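Side-chain contacts in neurotoxin (Clostridium botulinum, PDB 2QN0), which acts as the zinc-dependent protease light chain of botulinum neurotoxin serotype C1 and probably cleaves SNARE proteins of nerve cells: residues 3-8 against 105-110; 37-40 against 44-47; 331-336 against 344-349. One frame throughout, in Å; residues are numbered along the deposited sequence.

Contact 1: residues 3-8 against 105-110; sequences ITINNF and ELIYRL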
loop_
_atom_site.group_PDB
_atom_site.type_symbol
_atom_site.label_atom_id
_atom_site.label_comp_id
_atom_site.label_asym_id
_atom_site.label_seq_id
_atom_site.Cartn_x
_atom_site.Cartn_y
_atom_site.Cartn_z
ATOM N N ILE A 3 6.566 -15.427 -9.082
ATOM C CA ILE A 3 7.065 -14.905 -7.818
ATOM C C ILE A 3 6.721 -15.814 -6.645
ATOM O O ILE A 3 5.672 -16.458 -6.616
ATOM C CB ILE A 3 6.507 -13.489 -7.534
ATOM C CG1 ILE A 3 4.993 -13.478 -7.737
ATOM C CG2 ILE A 3 7.188 -12.464 -8.437
ATOM C CD1 ILE A 3 4.360 -12.113 -7.565
ATOM N N THR A 4 7.631 -15.870 -5.683
ATOM C CA THR A 4 7.436 -16.675 -4.488
ATOM C C THR A 4 7.523 -15.750 -3.284
ATOM O O THR A 4 8.327 -14.816 -3.262
ATOM C CB THR A 4 8.514 -17.766 -4.368
ATOM O OG1 THR A 4 9.812 -17.163 -4.419
ATOM C CG2 THR A 4 8.381 -18.771 -5.500
ATOM N N ILE A 5 6.681 -16.003 -2.289
ATOM C CA ILE A 5 6.664 -15.191 -1.082
ATOM C C ILE A 5 7.512 -15.884 -0.019
ATOM O O ILE A 5 7.371 -17.086 0.202
ATOM C CB ILE A 5 5.218 -15.025 -0.552
ATOM C CG1 ILE A 5 4.315 -14.461 -1.658
ATOM C CG2 ILE A 5 5.207 -14.116 0.663
ATOM C CD1 ILE A 5 4.760 -13.110 -2.198
ATOM N N ASN A 6 8.401 -15.130 0.622
ATOM C CA ASN A 6 9.263 -15.683 1.666
ATOM C C ASN A 6 8.501 -15.918 2.968
ATOM O O ASN A 6 7.571 -15.183 3.294
ATOM C CB ASN A 6 10.444 -14.744 1.947
ATOM C CG ASN A 6 11.399 -14.633 0.776
ATOM O OD1 ASN A 6 11.647 -15.610 0.069
ATOM N ND2 ASN A 6 11.956 -13.445 0.575
ATOM N N ASN A 7 8.907 -16.947 3.710
ATOM C CA ASN A 7 8.282 -17.275 4.989
ATOM C C ASN A 7 9.248 -16.924 6.115
ATOM O O ASN A 7 10.454 -17.148 5.997
ATOM C CB ASN A 7 7.943 -18.766 5.051
ATOM C CG ASN A 7 6.818 -19.142 4.117
ATOM O OD1 ASN A 7 5.668 -18.748 4.322
ATOM N ND2 ASN A 7 7.141 -19.899 3.075
ATOM N N PHE A 8 8.716 -16.390 7.208
ATOM C CA PHE A 8 9.551 -15.990 8.334
ATOM C C PHE A 8 8.896 -16.188 9.688
ATOM O O PHE A 8 7.676 -16.292 9.801
ATOM C CB PHE A 8 9.879 -14.494 8.257
ATOM C CG PHE A 8 10.589 -14.072 7.009
ATOM C CD1 PHE A 8 11.933 -14.365 6.821
ATOM C CD2 PHE A 8 9.918 -13.333 6.040
ATOM C CE1 PHE A 8 12.605 -13.924 5.685
ATOM C CE2 PHE A 8 10.580 -12.887 4.902
ATOM C CZ PHE A 8 11.925 -13.180 4.723
ATOM N N GLU A 105 0.817 -10.067 -10.786
ATOM C CA GLU A 105 1.361 -8.953 -11.563
ATOM C C GLU A 105 1.561 -7.730 -10.671
ATOM O O GLU A 105 2.557 -7.017 -10.795
ATOM C CB GLU A 105 0.427 -8.613 -12.730
ATOM C CG GLU A 105 0.943 -7.522 -13.666
ATOM C CD GLU A 105 2.280 -7.868 -14.314
ATOM O OE1 GLU A 105 2.504 -9.056 -14.633
ATOM O OE2 GLU A 105 3.101 -6.948 -14.518
ATOM N N LEU A 106 0.608 -7.486 -9.773
ATOM C CA LEU A 106 0.700 -6.359 -8.848
ATOM C C LEU A 106 1.965 -6.502 -8.001
ATOM O O LEU A 106 2.754 -5.562 -7.867
ATOM C CB LEU A 106 -0.534 -6.327 -7.939
ATOM C CG LEU A 106 -0.570 -5.288 -6.814
ATOM C CD1 LEU A 106 -0.557 -3.875 -7.405
ATOM C CD2 LEU A 106 -1.818 -5.505 -5.973
ATOM N N ILE A 107 2.161 -7.689 -7.436
ATOM C CA ILE A 107 3.336 -7.944 -6.608
ATOM C C ILE A 107 4.620 -7.862 -7.434
ATOM O O ILE A 107 5.627 -7.305 -6.990
ATOM C CB ILE A 107 3.240 -9.334 -5.935
ATOM C CG1 ILE A 107 2.048 -9.350 -4.973
ATOM C CG2 ILE A 107 4.530 -9.646 -5.179
ATOM C CD1 ILE A 107 1.715 -10.726 -4.402
ATOM N N TYR A 108 4.583 -8.415 -8.640
ATOM C CA TYR A 108 5.749 -8.390 -9.512
ATOM C C TYR A 108 6.193 -6.954 -9.778
ATOM O O TYR A 108 7.367 -6.612 -9.630
ATOM C CB TYR A 108 5.432 -9.074 -10.843
ATOM C CG TYR A 108 6.550 -8.956 -11.852
ATOM C CD1 TYR A 108 7.702 -9.734 -11.744
ATOM C CD2 TYR A 108 6.481 -8.021 -12.886
ATOM C CE1 TYR A 108 8.761 -9.584 -12.643
ATOM C CE2 TYR A 108 7.533 -7.862 -13.786
ATOM C CZ TYR A 108 8.668 -8.646 -13.657
ATOM O OH TYR A 108 9.713 -8.482 -14.539
ATOM N N ARG A 109 5.252 -6.106 -10.175
ATOM C CA ARG A 109 5.592 -4.720 -10.471
ATOM C C ARG A 109 6.133 -3.972 -9.261
ATOM O O ARG A 109 7.176 -3.324 -9.340
ATOM C CB ARG A 109 4.375 -3.991 -11.048
ATOM C CG ARG A 109 3.889 -4.612 -12.350
ATOM C CD ARG A 109 2.833 -3.766 -13.032
ATOM N NE ARG A 109 2.257 -4.479 -14.169
ATOM C CZ ARG A 109 1.456 -3.931 -15.076
ATOM N NH1 ARG A 109 1.130 -2.649 -14.992
ATOM N NH2 ARG A 109 0.970 -4.675 -16.061
ATOM N N LEU A 110 5.431 -4.058 -8.138
ATOM C CA LEU A 110 5.875 -3.369 -6.931
ATOM C C LEU A 110 7.218 -3.867 -6.394
ATOM O O LEU A 110 7.969 -3.103 -5.789
ATOM C CB LEU A 110 4.821 -3.498 -5.831
ATOM C CG LEU A 110 3.549 -2.666 -6.020
ATOM C CD1 LEU A 110 2.558 -2.987 -4.908
ATOM C CD2 LEU A 110 3.904 -1.184 -6.004
#

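Contact 2: residues 37-40 against 44-47; sequences FRIT and WVIP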
loop_
_atom_site.group_PDB
_atom_site.type_symbol
_atom_site.label_atom_id
_atom_site.label_comp_id
_atom_site.label_asym_id
_atom_site.label_seq_id
_atom_site.Cartn_x
_atom_site.Cartn_y
_atom_site.Cartn_z
ATOM N N PHE A 37 11.962 -7.662 7.232
ATOM C CA PHE A 37 11.932 -8.913 6.477
ATOM C C PHE A 37 11.533 -8.670 5.022
ATOM O O PHE A 37 10.581 -7.938 4.751
ATOM C CB PHE A 37 10.921 -9.863 7.118
ATOM C CG PHE A 37 11.115 -10.041 8.599
ATOM C CD1 PHE A 37 11.770 -11.164 9.099
ATOM C CD2 PHE A 37 10.677 -9.066 9.489
ATOM C CE1 PHE A 37 11.987 -11.311 10.470
ATOM C CE2 PHE A 37 10.889 -9.201 10.862
ATOM C CZ PHE A 37 11.550 -10.331 11.352
ATOM N N ARG A 38 12.249 -9.293 4.091
ATOM C CA ARG A 38 11.952 -9.124 2.668
ATOM C C ARG A 38 10.869 -10.107 2.225
ATOM O O ARG A 38 11.100 -11.317 2.174
ATOM C CB ARG A 38 13.223 -9.341 1.830
ATOM C CG ARG A 38 13.072 -8.996 0.341
ATOM C CD ARG A 38 14.120 -9.719 -0.520
ATOM N NE ARG A 38 15.498 -9.375 -0.165
ATOM C CZ ARG A 38 16.156 -8.312 -0.624
ATOM N NH1 ARG A 38 15.568 -7.473 -1.466
ATOM N NH2 ARG A 38 17.409 -8.093 -0.242
ATOM N N ILE A 39 9.683 -9.588 1.913
ATOM C CA ILE A 39 8.578 -10.431 1.464
ATOM C C ILE A 39 8.965 -11.041 0.120
ATOM O O ILE A 39 8.878 -12.253 -0.082
ATOM C CB ILE A 39 7.274 -9.602 1.308
ATOM C CG1 ILE A 39 6.870 -9.027 2.667
ATOM C CG2 ILE A 39 6.164 -10.473 0.725
ATOM C CD1 ILE A 39 5.614 -8.172 2.636
ATOM N N THR A 40 9.389 -10.181 -0.799
ATOM C CA THR A 40 9.840 -10.605 -2.117
ATOM C C THR A 40 10.400 -9.382 -2.831
ATOM O O THR A 40 9.881 -8.278 -2.681
ATOM C CB THR A 40 8.699 -11.232 -2.955
ATOM O OG1 THR A 40 9.239 -11.737 -4.184
ATOM C CG2 THR A 40 7.620 -10.206 -3.268
ATOM N N TRP A 44 9.477 -4.891 1.515
ATOM C CA TRP A 44 9.887 -5.280 2.860
ATOM C C TRP A 44 8.779 -5.038 3.868
ATOM O O TRP A 44 7.869 -4.245 3.631
ATOM C CB TRP A 44 11.105 -4.467 3.301
ATOM C CG TRP A 44 12.355 -4.769 2.546
ATOM C CD1 TRP A 44 12.667 -4.381 1.272
ATOM C CD2 TRP A 44 13.460 -5.545 3.015
ATOM N NE1 TRP A 44 13.905 -4.872 0.918
ATOM C CE2 TRP A 44 14.412 -5.591 1.971
ATOM C CE3 TRP A 44 13.739 -6.210 4.219
ATOM C CZ2 TRP A 44 15.627 -6.277 2.093
ATOM C CZ3 TRP A 44 14.949 -6.896 4.341
ATOM C CH2 TRP A 44 15.876 -6.922 3.282
ATOM N N VAL A 45 8.858 -5.730 4.999
ATOM C CA VAL A 45 7.886 -5.538 6.059
ATOM C C VAL A 45 8.603 -5.362 7.394
ATOM O O VAL A 45 9.530 -6.108 7.717
ATOM C CB VAL A 45 6.895 -6.727 6.166
ATOM C CG1 VAL A 45 7.645 -8.027 6.380
ATOM C CG2 VAL A 45 5.919 -6.483 7.319
ATOM N N ILE A 46 8.199 -4.334 8.133
ATOM C CA ILE A 46 8.730 -4.052 9.466
ATOM C C ILE A 46 7.472 -4.131 10.324
ATOM O O ILE A 46 6.653 -3.211 10.324
ATOM C CB ILE A 46 9.338 -2.642 9.564
ATOM C CG1 ILE A 46 10.507 -2.509 8.583
ATOM C CG2 ILE A 46 9.825 -2.389 10.993
ATOM C CD1 ILE A 46 11.141 -1.126 8.565
ATOM N N PRO A 47 7.293 -5.249 11.050
ATOM C CA PRO A 47 6.138 -5.510 11.918
ATOM C C PRO A 47 6.041 -4.664 13.186
ATOM O O PRO A 47 5.766 -5.196 14.260
ATOM C CB PRO A 47 6.278 -7.003 12.256
ATOM C CG PRO A 47 7.328 -7.526 11.305
ATOM C CD PRO A 47 8.249 -6.364 11.125
#

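Contact 3: residues 331-336 against 344-349; sequences RFVVES and RNKFVE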
loop_
_atom_site.group_PDB
_atom_site.type_symbol
_atom_site.label_atom_id
_atom_site.label_comp_id
_atom_site.label_asym_id
_atom_site.label_seq_id
_atom_site.Cartn_x
_atom_site.Cartn_y
_atom_site.Cartn_z
ATOM N N ARG A 331 7.976 1.906 -19.968
ATOM C CA ARG A 331 7.607 1.410 -21.291
ATOM C C ARG A 331 7.947 2.415 -22.389
ATOM O O ARG A 331 7.172 2.623 -23.326
ATOM C CB ARG A 331 6.116 1.062 -21.331
ATOM C CG ARG A 331 5.737 -0.011 -20.315
ATOM C CD ARG A 331 4.283 -0.417 -20.408
ATOM N NE ARG A 331 3.928 -1.355 -19.345
ATOM C CZ ARG A 331 2.712 -1.863 -19.168
ATOM N NH1 ARG A 331 1.723 -1.527 -19.986
ATOM N NH2 ARG A 331 2.483 -2.703 -18.166
ATOM N N PHE A 332 9.115 3.034 -22.264
ATOM C CA PHE A 332 9.566 3.999 -23.255
ATOM C C PHE A 332 10.073 3.250 -24.476
ATOM O O PHE A 332 10.266 2.034 -24.438
ATOM C CB PHE A 332 10.695 4.874 -22.699
ATOM C CG PHE A 332 10.266 5.822 -21.608
ATOM C CD1 PHE A 332 8.979 6.354 -21.586
ATOM C CD2 PHE A 332 11.176 6.236 -20.640
ATOM C CE1 PHE A 332 8.609 7.288 -20.621
ATOM C CE2 PHE A 332 10.817 7.171 -19.670
ATOM C CZ PHE A 332 9.525 7.699 -19.664
ATOM N N VAL A 333 10.283 3.986 -25.562
ATOM C CA VAL A 333 10.778 3.403 -26.800
ATOM C C VAL A 333 12.199 3.890 -27.043
ATOM O O VAL A 333 12.551 5.012 -26.675
ATOM C CB VAL A 333 9.899 3.812 -28.005
ATOM C CG1 VAL A 333 10.486 3.255 -29.297
ATOM C CG2 VAL A 333 8.483 3.303 -27.805
ATOM N N VAL A 334 13.016 3.038 -27.649
ATOM C CA VAL A 334 14.392 3.402 -27.947
ATOM C C VAL A 334 14.554 3.499 -29.455
ATOM O O VAL A 334 14.412 2.504 -30.167
ATOM C CB VAL A 334 15.383 2.356 -27.403
ATOM C CG1 VAL A 334 16.808 2.771 -27.739
ATOM C CG2 VAL A 334 15.213 2.214 -25.897
ATOM N N GLU A 335 14.835 4.705 -29.934
ATOM C CA GLU A 335 15.021 4.943 -31.361
ATOM C C GLU A 335 16.287 4.243 -31.843
ATOM O O GLU A 335 17.169 3.920 -31.047
ATOM C CB GLU A 335 15.137 6.445 -31.634
ATOM C CG GLU A 335 13.938 7.273 -31.197
ATOM C CD GLU A 335 12.664 6.893 -31.928
ATOM O OE1 GLU A 335 12.690 6.822 -33.174
ATOM O OE2 GLU A 335 11.634 6.675 -31.255
ATOM N N SER A 336 16.370 4.010 -33.148
ATOM C CA SER A 336 17.538 3.357 -33.728
ATOM C C SER A 336 18.792 4.133 -33.344
ATOM O O SER A 336 19.877 3.564 -33.227
ATOM C CB SER A 336 17.410 3.308 -35.251
ATOM O OG SER A 336 17.261 4.613 -35.784
ATOM N N ARG A 344 3.015 7.622 -26.942
ATOM C CA ARG A 344 1.719 7.915 -26.335
ATOM C C ARG A 344 0.826 6.693 -26.167
ATOM O O ARG A 344 0.224 6.508 -25.109
ATOM C CB ARG A 344 0.972 8.987 -27.137
ATOM C CG ARG A 344 -0.477 9.180 -26.694
ATOM C CD ARG A 344 -1.127 10.366 -27.386
ATOM N NE ARG A 344 -0.892 11.613 -26.665
ATOM C CZ ARG A 344 -1.513 11.952 -25.539
ATOM N NH1 ARG A 344 -2.413 11.137 -25.004
ATOM N NH2 ARG A 344 -1.235 13.104 -24.945
ATOM N N ASN A 345 0.729 5.869 -27.204
ATOM C CA ASN A 345 -0.100 4.670 -27.131
ATOM C C ASN A 345 0.283 3.808 -25.932
ATOM O O ASN A 345 -0.578 3.376 -25.167
ATOM C CB ASN A 345 0.029 3.857 -28.421
ATOM C CG ASN A 345 -0.934 4.322 -29.497
ATOM O OD1 ASN A 345 -1.208 5.515 -29.625
ATOM N ND2 ASN A 345 -1.447 3.382 -30.281
ATOM N N LYS A 346 1.578 3.560 -25.772
ATOM C CA LYS A 346 2.058 2.757 -24.655
ATOM C C LYS A 346 1.775 3.446 -23.325
ATOM O O LYS A 346 1.440 2.788 -22.336
ATOM C CB LYS A 346 3.557 2.486 -24.799
ATOM C CG LYS A 346 3.881 1.382 -25.793
ATOM C CD LYS A 346 5.380 1.169 -25.913
ATOM C CE LYS A 346 5.689 -0.130 -26.636
ATOM N NZ LYS A 346 5.045 -0.194 -27.976
ATOM N N PHE A 347 1.903 4.769 -23.299
ATOM C CA PHE A 347 1.644 5.513 -22.071
ATOM C C PHE A 347 0.178 5.412 -21.665
ATOM O O PHE A 347 -0.143 5.129 -20.510
ATOM C CB PHE A 347 1.993 6.990 -22.237
ATOM C CG PHE A 347 1.575 7.831 -21.068
ATOM C CD1 PHE A 347 2.351 7.879 -19.914
ATOM C CD2 PHE A 347 0.373 8.530 -21.094
ATOM C CE1 PHE A 347 1.938 8.609 -18.805
ATOM C CE2 PHE A 347 -0.052 9.261 -19.992
ATOM C CZ PHE A 347 0.730 9.302 -18.843
ATOM N N VAL A 348 -0.713 5.666 -22.616
ATOM C CA VAL A 348 -2.140 5.610 -22.338
ATOM C C VAL A 348 -2.548 4.252 -21.779
ATOM O O VAL A 348 -3.345 4.172 -20.842
ATOM C CB VAL A 348 -2.963 5.907 -23.614
ATOM C CG1 VAL A 348 -4.433 5.590 -23.381
ATOM C CG2 VAL A 348 -2.801 7.369 -23.990
ATOM N N GLU A 349 -1.996 3.190 -22.355
ATOM C CA GLU A 349 -2.305 1.837 -21.912
ATOM C C GLU A 349 -1.825 1.621 -20.479
ATOM O O GLU A 349 -2.547 1.067 -19.649
ATOM C CB GLU A 349 -1.648 0.817 -22.847
ATOM C CG GLU A 349 -1.801 -0.628 -22.401
ATOM C CD GLU A 349 -1.134 -1.605 -23.352
ATOM O OE1 GLU A 349 0.049 -1.392 -23.692
ATOM O OE2 GLU A 349 -1.790 -2.589 -23.753
HETATM O O HOH W 1 1.841 0.033 -22.349
#

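Contact 1: residues 3-8 against 105-110
Ile3 meets Ile107 and Tyr108 on one side of a helix; further round the same helix lies a short salt bridge, Arg109 NE to Glu105 OE2 at 2.6 Å. The N-H...O angle of 170° makes this bond nearly straight; OE2 offers its anti lone pair, and the carboxylate lies at the edge of the guanidinium, almost in its plane. The two residues are four apart, one turn, and the backbone of the same pair is bonded too, Arg109 N to Glu105 O. A second carboxylate, Glu353, holds Arg109 NH2, which should help fix the rotation of the group.

The contact itself is apolar and rests mainly on Ile3. Its CG1 sits between the backbone N and the carbonyl carbon (chi1 49°), and an extended chi2 carries CD1 forward to the helix. There CD1 touches both CB and CG2 of Ile107 at 3.4 Å, tighter than ordinary carbon contact, and lies 3.9 Å from Tyr108 N. The other branch of Ile3, CG2, comes to the edge of the tyrosine ring, near its plane, 4.3 Å from Tyr108 CD1. Ile5 adds a looser touch: the ends of two branches approach, Ile5 CD1 and Ile107 CD1 being 4.5 Å apart. Ile107 is thus met at its CG2 side by Ile3 and at its CD1 end by Ile5, whereas Tyr108 lies on the exposed margin.

The backbone of Ile3 is tied as well, its O accepting from Asn98 ND2 just past helix 80-97. Ile107 also packs on Phe94 and Ile97 of that helix, while Leu106 and Leu110 turn to Met235 of helix 223-238, which supplies the zinc ligands His229 and His233. Helix 101-112 therefore lies between the extended N-terminal loop and the zinc-binding helix.

Contact 2: residues 37-40 against 44-47
Trp44 lies across the backbone and side chain of Arg38, its partner in a non-hydrogen-bonded antiparallel pair. Arg38 CB stands 3.7 Å from the centroid of the six-membered ring, only 2° off the normal, which defines a CH-pi contact over the face. A bend at chi3 (-60°) then brings the guanidinium back to the indole: Trp44 CZ2 lies 3.4 Å from Arg38 CZ, above the centre of the guanidinium. The two planes are 54° apart, so this is no parallel stack. The charged end is held by Gly41 O, Lys17 O and Asn18 OD1.

Phe37 and Val45 occupy the other face of the sheet as the hydrogen-bonded pair, joined by Phe37 N to Val45 O at 2.9 Å and Val45 N to Phe37 O at 2.8 Å. Phe37 CB packs on Val45 CG1 at 3.8 Å. The edge of the phenyl ring meets Val45 O in plane and, farther along, Pro47, with Phe37 CE2 3.9 Å from Pro47 CD. Ile39 CG1 touches Val45 CG1 near the turn.

Paired this way, strands 34-38 and 43-46 form a beta hairpin of the large mixed sheet, with a classic beta bulge at Ile39 and Thr40.

Contact 3: residues 331-336 against 344-349
The aliphatic part of Lys346 lies against the carbonyl oxygen of Arg331 and beside Val333, and this is the close part of a small surface contact. Lys346 CD comes to 3.5 Å from Arg331 O, and the same CD is 4.2 Å from Val333 CG2. An extended chi2 (179°) carries CD out from the helix and sets it, along with CB, against that oxygen.

The other half is looser and is bridged by water. Glu349 and Arg331 bear opposite charges, but NH1 of Arg331 and OE1 of Glu349 are 4.1 Å apart, beyond a salt bridge, and their flat groups stand nearly perpendicular (89°). One water joins the two charged groups: it accepts from Arg331 NH1 at 2.8 Å and donates to Lys346 O at 2.8 Å and to Glu349 OE1 at 2.7 Å. Three bonds fix it, and it lies at the guanidinium edge, in plane. Arg331 NH1 does form a salt bridge, to Glu353 one turn further along the same helix.

Arg331, with its positive phi of 59°, is the C-prime residue of the Schellman motif that ends helix 319-330. Beyond it, Val333 pairs with Thr341 in a two-stranded sheet leading into helix 344-357. On the inner side, Phe332 packs on Leu304, and Phe347 meets Tyr297 edge-to-face, so both segments rest on helix 283-304.

How the contacts relate
Contact 2 is nested within the chain loop that contact 1 closes, and their centres lie 11 Å apart; contact 3 follows later in the chain. Contacts 1 and 2 touch directly: Asn6 ND2 and Asn6 N probably bond to Arg38 O and Ile39 O, tying the N-terminal segment to the hairpin of the mixed sheet. Contact 3 lies 26 Å from contact 1 between centres, yet Arg109 and Arg331 come together around Glu353, whose carboxylate binds both. Contacts 2 and 3 remain about 17 Å apart at their nearest atoms. Within one protease domain, helix 101-112 touches the hairpin end (Ile107 on Thr40), the zinc-binding helix 223-238, and helix 344-357 through Arg109 and Glu353.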